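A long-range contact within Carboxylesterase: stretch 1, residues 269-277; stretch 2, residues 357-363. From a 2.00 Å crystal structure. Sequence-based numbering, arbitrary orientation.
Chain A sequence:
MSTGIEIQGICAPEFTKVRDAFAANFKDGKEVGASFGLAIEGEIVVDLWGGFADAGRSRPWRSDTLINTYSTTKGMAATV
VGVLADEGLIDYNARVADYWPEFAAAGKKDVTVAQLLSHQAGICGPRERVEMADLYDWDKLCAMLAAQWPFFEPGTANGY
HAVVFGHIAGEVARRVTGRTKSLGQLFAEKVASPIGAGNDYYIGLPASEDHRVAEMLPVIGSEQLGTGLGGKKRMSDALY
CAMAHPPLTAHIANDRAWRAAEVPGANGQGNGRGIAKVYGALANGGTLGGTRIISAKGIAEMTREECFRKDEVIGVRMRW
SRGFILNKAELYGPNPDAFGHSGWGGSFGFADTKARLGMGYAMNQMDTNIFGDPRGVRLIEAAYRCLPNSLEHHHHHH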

# COMPACT_ATOMS: atom_id res chain seq x y z
N GLN A 269 5.25 -1.98 -7.61
CA GLN A 269 6.33 -2.95 -7.74
C GLN A 269 7.39 -2.60 -6.71
O GLN A 269 7.99 -1.52 -6.77
CB GLN A 269 6.94 -2.95 -9.15
CG GLN A 269 5.94 -3.04 -10.29
CD GLN A 269 5.22 -4.37 -10.29
OE1 GLN A 269 5.85 -5.43 -10.32
NE2 GLN A 269 3.88 -4.33 -10.22
N GLY A 270 7.66 -3.51 -5.78
CA GLY A 270 8.57 -3.20 -4.70
C GLY A 270 9.11 -4.42 -4.00
O GLY A 270 8.92 -5.55 -4.45
N ASN A 271 9.81 -4.18 -2.91
CA ASN A 271 10.30 -5.26 -2.05
C ASN A 271 10.25 -4.82 -0.60
O ASN A 271 9.90 -3.67 -0.31
CB ASN A 271 11.71 -5.67 -2.45
CG ASN A 271 12.65 -4.49 -2.58
OD1 ASN A 271 12.67 -3.59 -1.73
ND2 ASN A 271 13.45 -4.47 -3.65
N GLY A 272 10.63 -5.72 0.30
CA GLY A 272 10.58 -5.45 1.73
C GLY A 272 11.40 -4.25 2.17
O GLY A 272 11.02 -3.53 3.09
N ARG A 273 12.54 -4.04 1.51
CA ARG A 273 13.41 -2.92 1.86
C ARG A 273 12.78 -1.56 1.56
O ARG A 273 12.83 -0.66 2.39
CB ARG A 273 14.76 -3.04 1.14
CG ARG A 273 15.75 -1.93 1.49
CD ARG A 273 17.16 -2.23 0.96
NE ARG A 273 17.11 -2.60 -0.45
CZ ARG A 273 17.37 -3.81 -0.93
NH1 ARG A 273 17.75 -4.79 -0.11
NH2 ARG A 273 17.27 -4.03 -2.23
N GLY A 274 12.18 -1.42 0.38
CA GLY A 274 11.53 -0.16 0.01
C GLY A 274 10.39 0.19 0.95
O GLY A 274 10.28 1.34 1.46
N ILE A 275 9.55 -0.81 1.20
CA ILE A 275 8.41 -0.67 2.10
C ILE A 275 8.86 -0.27 3.50
O ILE A 275 8.31 0.66 4.10
CB ILE A 275 7.60 -1.98 2.18
CG1 ILE A 275 7.07 -2.36 0.80
CG2 ILE A 275 6.46 -1.86 3.18
CD1 ILE A 275 6.49 -3.78 0.75
N ALA A 276 9.87 -0.97 4.00
CA ALA A 276 10.37 -0.73 5.34
C ALA A 276 11.01 0.64 5.45
O ALA A 276 11.03 1.23 6.52
CB ALA A 276 11.37 -1.80 5.75
N LYS A 277 11.60 1.13 4.36
CA LYS A 277 12.18 2.47 4.39
C LYS A 277 11.10 3.53 4.52
O LYS A 277 11.23 4.46 5.32
CB LYS A 277 13.03 2.73 3.14
CG LYS A 277 14.42 2.13 3.23
CD LYS A 277 15.25 2.41 1.99
CE LYS A 277 16.62 1.72 2.12
NZ LYS A 277 17.54 2.09 1.01
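Stretch 2 (357-363) LGMGYAM

Stretch 2 is a β-strand over its full length, 357-363, with phi between -114° and -149° and psi between 127° and 165°. Stretch 1 begins as a strand at Gln269 and Gly270, passes through Asn271 in an extended conformation (phi/psi -144/178), and enters a helix at Gly272, where the angles change to -59/-35. Three backbone bonds of the i+4 type confirm the first turns: Ile275 N to Asn271 O at 3.3 Å, Ala276 N to Gly272 O at 3.0 Å, and Lys277 N to Arg273 O at 2.9 Å. Asn271 occupies the N-cap position. Its chi1 of 50° (p) lets OD1 accept from Gly274 N at 3.1 Å with an N-H...O angle of 164°, satisfying an amide that has no helical carbonyl available to it in the first turn.

The strand runs nearly antiparallel to the helix, with 154° between their N-to-C directions, and the axes approach to 5.8 Å. This is a short distance for a helix on a strand, and the CA pairs agree with it: Gly272 CA lies 4.3 Å from Tyr361 CA, and Ala276 CA lies 4.2 Å from Gly360 CA. The register follows the direction, since four residues forward along the helix lead back along the strand. No hydrogen bond links the two stretches, so the contact is one of packing, burying 286 Å² summed over both sides.

Gly360 is the center of this packing. Its CA is 3.7 Å from Gly272 O and 3.6 Å from Ile275 CG2, while its N is 3.6 Å from Ala276 CB. A CB built ideally on Gly360 would point toward the helix and fall 2.5 Å from Gly272 O, 2.6 Å from Ala276 N and 2.7 Å from Ile275 CB, all clashes; the close approach therefore depends on the bare CA. Gly272 is also tightly placed, for an ideal CB there would lie 3.2 Å from Gly360 O. Gly272 CA comes within 4.1 Å of Tyr361 N.

Among the side chains, the CA-to-CB bond of Ile275 points toward the strand, and Ile275 has the most area covered of any stretch 1 residue. With chi1 at -61° (m) and chi2 at 169° (t), it places CG2 4.0 Å from Met359 O, and CD1 4.1 Å from Tyr361 O and 4.2 Å from Ala362 CB, the last an apolar side-chain contact. The CA-to-CB bond of Ala362 also points toward stretch 1, and its CB reaches the start of the helix, 3.9 Å from Asn271 CA and 4.0 Å from Gly272 N. The CA-to-CB bond of Ala276 is directed sideways, yet its small side chain still packs against the strand backbone; its CA is 4.1 Å from Met359 C.

Along the strand the side chains alternate: selenomethionine Met359 and Tyr361 direct their CA-to-CB bonds away from the helix and meet it through backbone atoms. On the helix, the CA-to-CB bonds of Arg273 and Lys277 point away from the strand, and neither residue contacts it.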

# COMPACT_ATOMS: atom_id res chain seq x y z
N LEU A 357 9.41 1.96 14.91
CA LEU A 357 9.68 0.77 14.11
C LEU A 357 8.88 0.79 12.81
O LEU A 357 7.68 1.03 12.83
CB LEU A 357 9.34 -0.48 14.93
CG LEU A 357 9.43 -1.89 14.33
CD1 LEU A 357 9.73 -2.90 15.44
CD2 LEU A 357 8.13 -2.29 13.62
N GLY A 358 9.54 0.54 11.69
CA GLY A 358 8.83 0.37 10.43
C GLY A 358 9.17 -1.00 9.88
O GLY A 358 10.29 -1.47 10.02
N MSE A 359 8.21 -1.65 9.24
CA MSE A 359 8.44 -3.00 8.77
C MSE A 359 7.85 -3.23 7.39
O MSE A 359 6.74 -2.75 7.09
CB MSE A 359 7.86 -4.02 9.75
CG MSE A 359 8.15 -5.47 9.35
SE MSE A 359 7.40 -6.83 10.56
CE MSE A 359 8.04 -6.10 12.26
N GLY A 360 8.58 -3.97 6.55
CA GLY A 360 8.11 -4.26 5.21
C GLY A 360 8.32 -5.71 4.80
O GLY A 360 9.35 -6.31 5.12
N TYR A 361 7.37 -6.27 4.07
CA TYR A 361 7.48 -7.67 3.65
C TYR A 361 6.79 -7.91 2.31
O TYR A 361 5.61 -7.53 2.12
CB TYR A 361 6.93 -8.58 4.76
CG TYR A 361 6.81 -10.04 4.40
CD1 TYR A 361 7.92 -10.77 3.98
CD2 TYR A 361 5.60 -10.70 4.53
CE1 TYR A 361 7.81 -12.12 3.65
CE2 TYR A 361 5.48 -12.04 4.23
CZ TYR A 361 6.58 -12.74 3.77
OH TYR A 361 6.41 -14.07 3.47
N ALA A 362 7.53 -8.49 1.37
CA ALA A 362 6.99 -8.72 0.03
C ALA A 362 7.49 -10.05 -0.54
O ALA A 362 8.68 -10.34 -0.47
CB ALA A 362 7.34 -7.57 -0.91
N MSE A 363 6.60 -10.83 -1.13
CA MSE A 363 6.93 -12.18 -1.57
C MSE A 363 6.13 -12.56 -2.81
O MSE A 363 5.15 -11.90 -3.14
CB MSE A 363 6.67 -13.17 -0.43
CG MSE A 363 5.22 -13.60 -0.29
SE MSE A 363 3.89 -12.18 0.04
CE MSE A 363 4.83 -11.20 1.36